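Local atomic coordinates of HTH-type transcriptional repressor PhnF (Mycobacterium smegmatis, PDB entry 3F8M), a protein that represses transcription of the phnDCE operon, which serves phosphate uptake, when phosphate is available in the cell, acting as a DNA-binding regulator of the GntR family. Residues Gln82-Gly87 against Met233-Val238; Ser108-Asp113 against Val128-Arg133; Glu145-Pro150 against Glu222-Leu227; Thr179-Thr184 against Leu209-Tyr214. All blocks are in the same frame, centred on the assembly; numbering follows the deposited sequence.

Contact 1: Gln82-Gly87 against Met233-Val238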
# COMPACT_ATOMS: atom_id res chain seq x y z
N GLN A 82 -4.40 -7.38 5.61
CA GLN A 82 -5.61 -6.61 5.74
C GLN A 82 -6.16 -6.09 4.41
O GLN A 82 -5.47 -5.34 3.72
CB GLN A 82 -5.30 -5.46 6.67
CG GLN A 82 -6.39 -4.47 6.80
CD GLN A 82 -6.40 -3.87 8.17
OE1 GLN A 82 -7.43 -3.87 8.83
NE2 GLN A 82 -5.25 -3.36 8.62
N PRO A 83 -7.41 -6.46 4.08
CA PRO A 83 -8.08 -5.94 2.89
C PRO A 83 -8.21 -4.42 3.01
O PRO A 83 -8.47 -3.91 4.11
CB PRO A 83 -9.46 -6.60 2.93
CG PRO A 83 -9.33 -7.75 3.89
CD PRO A 83 -8.31 -7.33 4.87
N LEU A 84 -7.98 -3.69 1.92
CA LEU A 84 -8.29 -2.26 1.91
C LEU A 84 -9.81 -2.14 1.79
O LEU A 84 -10.45 -2.85 1.02
CB LEU A 84 -7.55 -1.50 0.80
CG LEU A 84 -6.07 -1.16 1.05
CD1 LEU A 84 -5.45 -0.71 -0.26
CD2 LEU A 84 -5.89 -0.09 2.14
N GLY A 85 -10.40 -1.29 2.61
CA GLY A 85 -11.86 -1.13 2.56
C GLY A 85 -12.37 -0.90 3.96
O GLY A 85 -11.63 -0.40 4.80
N MET A 86 -13.60 -1.34 4.22
CA MET A 86 -14.34 -0.99 5.43
C MET A 86 -14.42 -2.13 6.47
O MET A 86 -15.09 -2.00 7.51
CB MET A 86 -15.73 -0.48 5.03
CG MET A 86 -15.67 0.89 4.33
SD MET A 86 -16.97 1.28 3.10
CE MET A 86 -16.41 0.31 1.68
N GLY A 87 -13.70 -3.22 6.20
CA GLY A 87 -13.64 -4.36 7.12
C GLY A 87 -12.78 -4.08 8.33
O GLY A 87 -12.26 -2.98 8.49
N MET A 233 2.65 -5.95 8.54
CA MET A 233 1.41 -5.70 7.85
C MET A 233 1.54 -5.82 6.35
O MET A 233 2.53 -5.35 5.78
CB MET A 233 0.91 -4.30 8.26
CG MET A 233 -0.30 -3.80 7.48
SD MET A 233 -1.81 -4.71 7.91
CE MET A 233 -1.59 -4.85 9.70
N THR A 234 0.55 -6.45 5.74
CA THR A 234 0.39 -6.47 4.28
C THR A 234 -0.99 -5.97 3.96
O THR A 234 -1.94 -6.38 4.61
CB THR A 234 0.52 -7.90 3.72
OG1 THR A 234 1.83 -8.37 4.01
CG2 THR A 234 0.32 -7.91 2.25
N PHE A 235 -1.13 -5.12 2.94
CA PHE A 235 -2.44 -4.77 2.45
C PHE A 235 -2.77 -5.47 1.16
O PHE A 235 -1.89 -5.65 0.32
CB PHE A 235 -2.54 -3.26 2.26
CG PHE A 235 -2.56 -2.51 3.55
CD1 PHE A 235 -3.70 -2.51 4.34
CD2 PHE A 235 -1.43 -1.87 3.99
CE1 PHE A 235 -3.72 -1.85 5.54
CE2 PHE A 235 -1.44 -1.21 5.20
CZ PHE A 235 -2.58 -1.20 5.97
N THR A 236 -4.02 -5.88 1.01
CA THR A 236 -4.51 -6.54 -0.18
C THR A 236 -5.70 -5.74 -0.71
O THR A 236 -6.46 -5.14 0.05
CB THR A 236 -4.99 -7.98 0.07
OG1 THR A 236 -6.23 -7.95 0.79
CG2 THR A 236 -3.95 -8.80 0.86
N ALA A 237 -5.84 -5.73 -2.03
CA ALA A 237 -6.88 -4.94 -2.66
C ALA A 237 -7.33 -5.69 -3.88
O ALA A 237 -6.53 -6.01 -4.77
CB ALA A 237 -6.37 -3.54 -2.99
N VAL A 238 -8.62 -6.01 -3.89
CA VAL A 238 -9.21 -6.67 -5.03
C VAL A 238 -10.07 -5.64 -5.74
O VAL A 238 -10.94 -5.04 -5.09
CB VAL A 238 -10.06 -7.88 -4.60
CG1 VAL A 238 -10.59 -8.62 -5.81
CG2 VAL A 238 -9.23 -8.81 -3.76
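Q82 and F235 pair on one face of two parallel strands; there CG of Q82 is anti to its backbone N (chi1 173°), whereas CG of F235 is anti to its carbonyl carbon (chi1 -70°). The two side chains lie side by side and point the same way, amide and ring planes only 6° apart, with Q82 NE2 3.8 Å from F235 CE1. That NE2 also makes a weak hydrogen bond to Y228 OH. M233, bent at chi2 and chi3, brings its sulphur over one face of the F235 ring, offset toward the rim. The L84 and F235 side chains cross at about a right angle; L84 CD2 is 3.9 Å from F235 CD1, while L84 CD1 packs on the methyl of A237. Methionine's unbranched, flexible chain can bend its sulphur over the ring, and leucine's two methyls let it touch F235 and A237 at once.

In the backbone, Q82 N donates to T234 O (2.8 Å), T236 N to Q82 O (3.1 Å) and L84 N to T236 O (2.8 Å), a parallel ladder. P83 has no N-H to give, and the ladder with 233-238 uses none from it; its CA makes a C-H...O contact with T236 O. G85 follows at a positive phi, where a side chain would press on the preceding carbonyl oxygen.

F207 and Y228 add edge-to-face rings to F235, and F235-V238 continue the sheet into the second subunit, whose D186 accepts a hydrogen bond from T234 OG1. Three backbone bonds thus tie the strands, and the polar amide of Q82 lies within a mainly apolar cluster.

Contact 2: Ser108-Asp113 against Val128-Arg133; sequences SDLTAD and VLQLER
Q130 reaches across to S108 and L110 with a side chain that can be followed outward from CB. CB lies 3.8 Å from S108 O and also near CD1 of L110. CG is anti to the backbone N (chi1 176°), and the extended chain carries the amide past L110, whose CD1 comes within 3.6 Å of OE1. At the tip, NE2 is 4.0 Å from S108 OG, too far for a direct bond, and a water closes the gap: it accepts from NE2 (3.1 Å) and is 2.7 Å from OG. Glutamine is long enough to span the neighbour and still end in a donor.

In the backbone, S108 with Q130 and L110 with V128 form two hydrogen-bonded antiparallel pairs with four N-H...O bonds, among them Q130 N to S108 O at 2.8 Å. Between them D109 and L129 make a non-hydrogen-bonded pair on the other face. There L129 lies alongside D109, CD1 near OD1, and the D109 carboxylate forms a salt bridge with R158. Beyond the pairs, V128 CG2 packs on A112 CB at 3.9 Å, the beta-branched valine meeting a small methyl where the chain leaves the strand.

The chemistry implies a UTRA sheet margin secured by its backbone, its partly exposed S108-Q130 face joined through water.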
# COMPACT_ATOMS: atom_id res chain seq x y z
N SER A 108 -8.22 12.78 22.96
CA SER A 108 -7.84 14.21 22.98
C SER A 108 -9.01 15.04 22.47
O SER A 108 -9.73 14.63 21.55
CB SER A 108 -6.61 14.52 22.13
OG SER A 108 -5.49 13.78 22.59
N ASP A 109 -9.20 16.22 23.07
CA ASP A 109 -10.23 17.15 22.64
C ASP A 109 -9.51 18.30 21.98
O ASP A 109 -8.66 18.95 22.58
CB ASP A 109 -11.05 17.65 23.85
CG ASP A 109 -11.81 16.53 24.57
OD1 ASP A 109 -12.85 16.08 24.05
OD2 ASP A 109 -11.40 16.15 25.69
N LEU A 110 -9.81 18.49 20.70
CA LEU A 110 -9.14 19.40 19.81
C LEU A 110 -10.22 20.27 19.14
O LEU A 110 -11.42 20.05 19.37
CB LEU A 110 -8.40 18.58 18.72
CG LEU A 110 -7.35 17.54 19.23
CD1 LEU A 110 -6.71 16.81 18.09
CD2 LEU A 110 -6.28 18.20 20.10
N THR A 111 -9.81 21.23 18.30
CA THR A 111 -10.75 21.93 17.40
C THR A 111 -10.26 21.85 15.94
O THR A 111 -9.05 21.71 15.68
CB THR A 111 -10.97 23.44 17.77
OG1 THR A 111 -9.71 24.10 17.76
CG2 THR A 111 -11.56 23.61 19.12
N ALA A 112 -11.18 21.98 14.99
CA ALA A 112 -10.80 21.84 13.58
C ALA A 112 -10.16 23.13 13.07
O ALA A 112 -10.73 24.22 13.20
CB ALA A 112 -11.99 21.46 12.73
N ASP A 113 -8.93 23.01 12.55
CA ASP A 113 -8.33 24.14 11.87
C ASP A 113 -8.96 24.25 10.48
O ASP A 113 -9.83 23.44 10.11
CB ASP A 113 -6.80 24.02 11.81
CG ASP A 113 -6.31 22.82 11.01
OD1 ASP A 113 -7.07 22.17 10.28
OD2 ASP A 113 -5.09 22.56 11.08
N VAL A 128 -13.43 18.62 17.84
CA VAL A 128 -12.94 17.39 17.20
C VAL A 128 -12.55 16.49 18.36
O VAL A 128 -11.85 16.95 19.29
CB VAL A 128 -11.74 17.70 16.31
CG1 VAL A 128 -10.97 16.34 15.93
CG2 VAL A 128 -12.23 18.41 15.08
N LEU A 129 -13.01 15.24 18.32
CA LEU A 129 -12.63 14.26 19.31
C LEU A 129 -11.61 13.37 18.64
O LEU A 129 -11.92 12.82 17.60
CB LEU A 129 -13.84 13.45 19.78
CG LEU A 129 -13.58 12.34 20.81
CD1 LEU A 129 -12.89 12.89 22.05
CD2 LEU A 129 -14.94 11.59 21.18
N GLN A 130 -10.42 13.23 19.22
CA GLN A 130 -9.38 12.35 18.61
C GLN A 130 -9.16 11.13 19.47
O GLN A 130 -8.98 11.25 20.68
CB GLN A 130 -8.07 13.10 18.49
CG GLN A 130 -6.90 12.23 17.95
CD GLN A 130 -5.62 13.01 17.81
OE1 GLN A 130 -5.42 13.66 16.80
NE2 GLN A 130 -4.75 12.93 18.80
N LEU A 131 -9.20 9.96 18.83
CA LEU A 131 -8.94 8.72 19.47
C LEU A 131 -7.60 8.21 18.93
O LEU A 131 -7.42 8.08 17.70
CB LEU A 131 -10.01 7.69 19.11
CG LEU A 131 -9.73 6.25 19.61
CD1 LEU A 131 -9.56 6.16 21.16
CD2 LEU A 131 -10.83 5.32 19.10
N GLU A 132 -6.67 7.92 19.84
CA GLU A 132 -5.39 7.28 19.43
C GLU A 132 -5.26 5.96 20.11
O GLU A 132 -5.53 5.82 21.31
CB GLU A 132 -4.20 8.10 19.85
CG GLU A 132 -3.83 9.20 18.96
CD GLU A 132 -2.30 9.42 18.88
OE1 GLU A 132 -1.63 9.54 19.95
OE2 GLU A 132 -1.81 9.55 17.75
N ARG A 133 -4.92 4.94 19.32
CA ARG A 133 -4.83 3.58 19.82
C ARG A 133 -3.63 2.93 19.12
O ARG A 133 -3.27 3.30 17.98
CB ARG A 133 -6.08 2.80 19.46
CG ARG A 133 -7.35 3.28 20.21
CD ARG A 133 -8.54 2.38 20.03
NE ARG A 133 -9.01 2.17 18.67
CZ ARG A 133 -10.09 1.44 18.38
NH1 ARG A 133 -10.46 1.27 17.13
NH2 ARG A 133 -10.78 0.89 19.36
O HOH W 1 -5.43 11.35 21.37
O HOH W 2 -14.12 16.83 21.71

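Contact 3: Glu145-Pro150 against Glu222-Leu227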
# COMPACT_ATOMS: atom_id res chain seq x y z
N GLU A 145 -2.98 4.22 15.31
CA GLU A 145 -4.18 4.67 14.61
C GLU A 145 -4.67 5.94 15.30
O GLU A 145 -4.93 5.88 16.51
CB GLU A 145 -5.24 3.60 14.81
CG GLU A 145 -6.55 3.84 14.10
CD GLU A 145 -7.62 2.89 14.56
OE1 GLU A 145 -7.98 2.94 15.80
OE2 GLU A 145 -8.08 2.10 13.67
N THR A 146 -4.76 7.03 14.56
CA THR A 146 -5.17 8.33 15.13
C THR A 146 -6.40 8.74 14.35
O THR A 146 -6.30 9.01 13.14
CB THR A 146 -4.03 9.33 14.95
OG1 THR A 146 -2.81 8.77 15.51
CG2 THR A 146 -4.38 10.71 15.63
N THR A 147 -7.55 8.74 15.02
CA THR A 147 -8.80 8.99 14.31
C THR A 147 -9.31 10.34 14.83
O THR A 147 -9.41 10.51 16.02
CB THR A 147 -9.85 7.93 14.60
OG1 THR A 147 -9.35 6.64 14.17
CG2 THR A 147 -11.18 8.21 13.83
N LYS A 148 -9.54 11.27 13.92
CA LYS A 148 -10.13 12.59 14.27
C LYS A 148 -11.58 12.56 13.85
O LYS A 148 -11.89 12.30 12.71
CB LYS A 148 -9.41 13.72 13.55
CG LYS A 148 -8.03 13.92 14.12
CD LYS A 148 -7.25 14.90 13.30
CE LYS A 148 -5.81 14.92 13.83
NZ LYS A 148 -5.05 16.03 13.18
N LEU A 149 -12.48 12.86 14.78
CA LEU A 149 -13.90 12.75 14.54
C LEU A 149 -14.52 14.13 14.78
O LEU A 149 -14.09 14.82 15.70
CB LEU A 149 -14.52 11.79 15.57
CG LEU A 149 -14.03 10.33 15.59
CD1 LEU A 149 -14.48 9.60 16.86
CD2 LEU A 149 -14.60 9.66 14.31
N PRO A 150 -15.52 14.51 13.97
CA PRO A 150 -16.31 15.71 14.31
C PRO A 150 -17.13 15.40 15.58
O PRO A 150 -18.01 14.53 15.53
CB PRO A 150 -17.18 15.92 13.06
CG PRO A 150 -17.33 14.52 12.44
CD PRO A 150 -15.94 13.89 12.71
N GLU A 222 -15.01 10.58 9.60
CA GLU A 222 -13.70 10.53 10.29
C GLU A 222 -12.61 10.92 9.31
O GLU A 222 -12.80 10.85 8.08
CB GLU A 222 -13.36 9.10 10.78
CG GLU A 222 -13.28 8.12 9.58
CD GLU A 222 -12.70 6.75 9.86
OE1 GLU A 222 -12.17 6.49 10.97
OE2 GLU A 222 -12.76 5.96 8.90
N GLN A 223 -11.50 11.37 9.86
CA GLN A 223 -10.24 11.36 9.11
C GLN A 223 -9.32 10.50 9.96
O GLN A 223 -9.12 10.79 11.16
CB GLN A 223 -9.67 12.79 8.97
CG GLN A 223 -8.49 12.87 7.96
CD GLN A 223 -7.19 12.29 8.48
OE1 GLN A 223 -6.81 12.52 9.64
NE2 GLN A 223 -6.46 11.56 7.61
N ARG A 224 -8.72 9.46 9.36
CA ARG A 224 -7.95 8.51 10.16
C ARG A 224 -6.54 8.41 9.53
O ARG A 224 -6.40 8.19 8.29
CB ARG A 224 -8.70 7.15 10.19
CG ARG A 224 -8.01 5.99 11.08
CD ARG A 224 -8.79 4.67 10.95
NE ARG A 224 -8.50 4.04 9.66
CZ ARG A 224 -9.00 2.89 9.19
NH1 ARG A 224 -9.90 2.17 9.87
NH2 ARG A 224 -8.62 2.47 8.01
N ARG A 225 -5.53 8.53 10.39
CA ARG A 225 -4.13 8.29 10.04
C ARG A 225 -3.71 6.97 10.71
O ARG A 225 -3.87 6.81 11.93
CB ARG A 225 -3.29 9.44 10.57
CG ARG A 225 -1.77 9.35 10.25
CD ARG A 225 -1.05 10.38 11.10
NE ARG A 225 0.37 10.49 10.80
CZ ARG A 225 1.37 9.88 11.43
NH1 ARG A 225 1.17 9.01 12.42
NH2 ARG A 225 2.62 10.13 11.02
N SER A 226 -3.13 6.04 9.93
CA SER A 226 -2.68 4.78 10.53
C SER A 226 -1.21 4.60 10.13
O SER A 226 -0.90 4.68 8.94
CB SER A 226 -3.53 3.65 10.00
OG SER A 226 -4.92 3.96 10.10
N LEU A 227 -0.32 4.43 11.10
CA LEU A 227 1.09 4.22 10.82
C LEU A 227 1.38 2.77 11.23
O LEU A 227 1.28 2.44 12.42
CB LEU A 227 1.94 5.21 11.60
CG LEU A 227 3.46 5.14 11.37
CD1 LEU A 227 3.84 5.94 10.10
CD2 LEU A 227 4.28 5.62 12.59
O HOH W 3 -10.52 2.44 13.16
O HOH W 4 -1.20 7.70 13.56
O HOH W 5 -5.97 11.75 12.16
O HOH W 6 -11.18 5.02 12.86
O HOH W 7 -5.69 15.31 9.94
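T147 and R224 touch where OG1 of the threonine lies 3.4 Å from CG of the arginine, in a non-hydrogen-bonded antiparallel pair. T147 OG1 finds its partner in a water at 2.8 Å, and that water donates to E222 OE1; the other carboxylate oxygen, OE2, accepts from S213 OG. E222 also offers its CB to CD2 of L149, so aliphatic stem and charged tip have separate tasks.

E145 has two conformers, and the details of its tip are tentative. In the conformer given, its CG lies against the methylenes of R224, and OE2 stands 4.2 Å from R224 NH1, well out of the guanidinium plane, so the two would attract as charges without a bond. OE1 is then held in a salt bridge by R133 on the adjoining strand.

On the other face, T146 OG1 donates to E132 OE2 and accepts from a water (2.7 Å). The same water donates to R225 O and accepts from R225 NH1, lying in the guanidinium plane; R225 NH1 also pairs with E194. Q223 OE1 is within hydrogen-bonding distance of two waters, one of them shared with T146 O, and its NE2 donates to N210 OD1. In the backbone, T146 with R225 and K148 with Q223 are two hydrogen-bonded pairs with four bonds, among them T146 N to R225 O at 2.8 Å.

Strands 140-150 and 220-229 are the central pair of the six-stranded UTRA sheet, between 127-137 and 206-214. Helix 114-120 packs on the K148 and Q223 face, L116 against K148 and V119 against Q223.

Contact 4: Thr179-Thr184 against Leu209-Tyr214; sequences TRTVDT and LNRVSY
R180 lays its guanidinium flat over one face of the Y214 ring, planes 11° apart, with CZ 4.0 Å from the ring centroid: a cation-pi stack. NH2 sits over the ring's centre and is also in a salt bridge with D218, so the arginine is held at its tip while its flat face meets the aromatic. A bend at chi3 (65°) turns NE back toward the ring. V182 CG2 reaches the ring's edge, 4.0 Å from CE2.

On the other face of the sheet, R211 grips D183 side-on, NE to OD1 (3.1 Å) and NH2 to OD2 (3.0 Å). The oxygens lie near the guanidinium plane, though the carboxylate is turned 30° from it. T181 CG2 covers one face of that guanidinium, 3.6 Å from NH1. Arginine's several N-H groups allow it to hold D183 and G85 O together, with NH1 left for Y168.

T184 OG1 and N210 ND2 share a water. The N-H groups of T179 and R180 both donate to Y214 O, one residue more than regular pairing needs. This is a classic beta bulge, at the start of an otherwise regular antiparallel ladder on a strand outermost within the chain in the UTRA sheet, from which R180-T184 pair onward with the second subunit.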
# COMPACT_ATOMS: atom_id res chain seq x y z
N THR A 179 -20.07 4.36 3.55
CA THR A 179 -20.54 4.31 2.17
C THR A 179 -19.37 4.53 1.19
O THR A 179 -19.26 3.82 0.19
CB THR A 179 -21.69 5.30 1.96
OG1 THR A 179 -22.69 5.07 2.97
CG2 THR A 179 -22.33 5.17 0.55
N ARG A 180 -18.48 5.45 1.51
CA ARG A 180 -17.31 5.72 0.66
C ARG A 180 -16.07 5.98 1.53
O ARG A 180 -16.16 6.77 2.50
CB ARG A 180 -17.61 6.93 -0.25
CG ARG A 180 -16.55 7.31 -1.26
CD ARG A 180 -17.16 8.29 -2.26
NE ARG A 180 -17.55 9.55 -1.64
CZ ARG A 180 -16.73 10.57 -1.51
NH1 ARG A 180 -15.51 10.45 -1.98
NH2 ARG A 180 -17.13 11.71 -0.96
N THR A 181 -14.95 5.31 1.21
CA THR A 181 -13.63 5.64 1.76
C THR A 181 -12.67 6.14 0.68
O THR A 181 -12.82 5.77 -0.51
CB THR A 181 -12.95 4.47 2.49
OG1 THR A 181 -12.91 3.31 1.65
CG2 THR A 181 -13.69 4.14 3.79
N VAL A 182 -11.73 6.99 1.08
CA VAL A 182 -10.67 7.54 0.21
C VAL A 182 -9.36 7.43 0.97
O VAL A 182 -9.16 8.12 2.01
CB VAL A 182 -10.93 9.03 -0.19
CG1 VAL A 182 -9.87 9.54 -1.14
CG2 VAL A 182 -12.30 9.21 -0.84
N ASP A 183 -8.49 6.54 0.50
CA ASP A 183 -7.22 6.25 1.15
C ASP A 183 -6.07 6.85 0.35
O ASP A 183 -6.13 6.90 -0.90
CB ASP A 183 -6.96 4.76 1.21
CG ASP A 183 -7.63 4.06 2.37
OD1 ASP A 183 -7.65 4.60 3.50
OD2 ASP A 183 -8.07 2.91 2.16
N THR A 184 -5.04 7.30 1.07
CA THR A 184 -3.71 7.47 0.48
C THR A 184 -2.78 6.54 1.23
O THR A 184 -2.88 6.37 2.46
CB THR A 184 -3.19 8.91 0.54
OG1 THR A 184 -3.03 9.31 1.90
CG2 THR A 184 -4.13 9.88 -0.17
N LEU A 209 -1.08 5.37 6.07
CA LEU A 209 -2.35 5.51 5.38
C LEU A 209 -3.11 6.69 5.93
O LEU A 209 -3.15 6.87 7.14
CB LEU A 209 -3.23 4.28 5.57
CG LEU A 209 -2.86 3.22 4.54
CD1 LEU A 209 -1.60 2.57 5.02
CD2 LEU A 209 -3.97 2.24 4.38
N ASN A 210 -3.74 7.44 5.05
CA ASN A 210 -4.64 8.51 5.44
C ASN A 210 -5.97 8.27 4.82
O ASN A 210 -6.05 8.08 3.60
CB ASN A 210 -4.08 9.87 4.99
CG ASN A 210 -3.06 10.37 5.95
OD1 ASN A 210 -3.40 10.65 7.12
ND2 ASN A 210 -1.80 10.37 5.53
N ARG A 211 -7.02 8.23 5.64
CA ARG A 211 -8.37 7.92 5.17
C ARG A 211 -9.37 8.99 5.55
O ARG A 211 -9.29 9.53 6.64
CB ARG A 211 -8.85 6.62 5.77
CG ARG A 211 -10.37 6.42 5.69
CD ARG A 211 -10.77 5.00 6.03
NE ARG A 211 -10.17 4.02 5.12
CZ ARG A 211 -10.51 2.73 5.12
NH1 ARG A 211 -11.44 2.29 5.96
NH2 ARG A 211 -9.94 1.89 4.27
N VAL A 212 -10.29 9.30 4.65
CA VAL A 212 -11.50 10.02 5.01
C VAL A 212 -12.63 9.07 4.63
O VAL A 212 -12.62 8.49 3.53
CB VAL A 212 -11.68 11.36 4.27
CG1 VAL A 212 -12.89 12.11 4.83
CG2 VAL A 212 -10.40 12.23 4.39
N SER A 213 -13.58 8.91 5.54
CA SER A 213 -14.75 8.08 5.31
C SER A 213 -15.97 8.96 5.26
O SER A 213 -16.05 9.97 5.97
CB SER A 213 -14.94 7.04 6.43
OG SER A 213 -13.83 6.21 6.56
N TYR A 214 -16.93 8.52 4.45
CA TYR A 214 -18.15 9.23 4.17
C TYR A 214 -19.36 8.30 4.32
O TYR A 214 -19.30 7.10 3.98
CB TYR A 214 -18.12 9.78 2.74
CG TYR A 214 -16.97 10.74 2.47
CD1 TYR A 214 -17.11 12.09 2.73
CD2 TYR A 214 -15.77 10.27 1.97
CE1 TYR A 214 -16.05 12.97 2.50
CE2 TYR A 214 -14.71 11.12 1.73
CZ TYR A 214 -14.86 12.46 1.98
OH TYR A 214 -13.82 13.28 1.73
O HOH W 8 -7.40 10.18 2.26
O HOH W 9 -0.83 8.67 3.20

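Contacts 2, 3 and 4 belong to one antiparallel sheet of the UTRA domain. Contact 3 is central, its centre 9 Å from that of contact 2 and 10 Å from that of contact 4. The backbone joins them: T147 N lies 2.8 Å from L131 O, and R211 N 2.7 Å from R224 O. Contacts 2 and 4, at opposite margins within the chain, have centres 17 Å apart and do not touch. Contact 1 is a separate parallel pair that meets contact 4 through a probable hydrogen bond from R211 NH2 to G85 O (2.9 Å) and where L84 packs on D183 and L209. Both extend into the second subunit, tying the dimer together. A glycerol, probably from crystallisation, lies about 5 Å from the Y214 side chain.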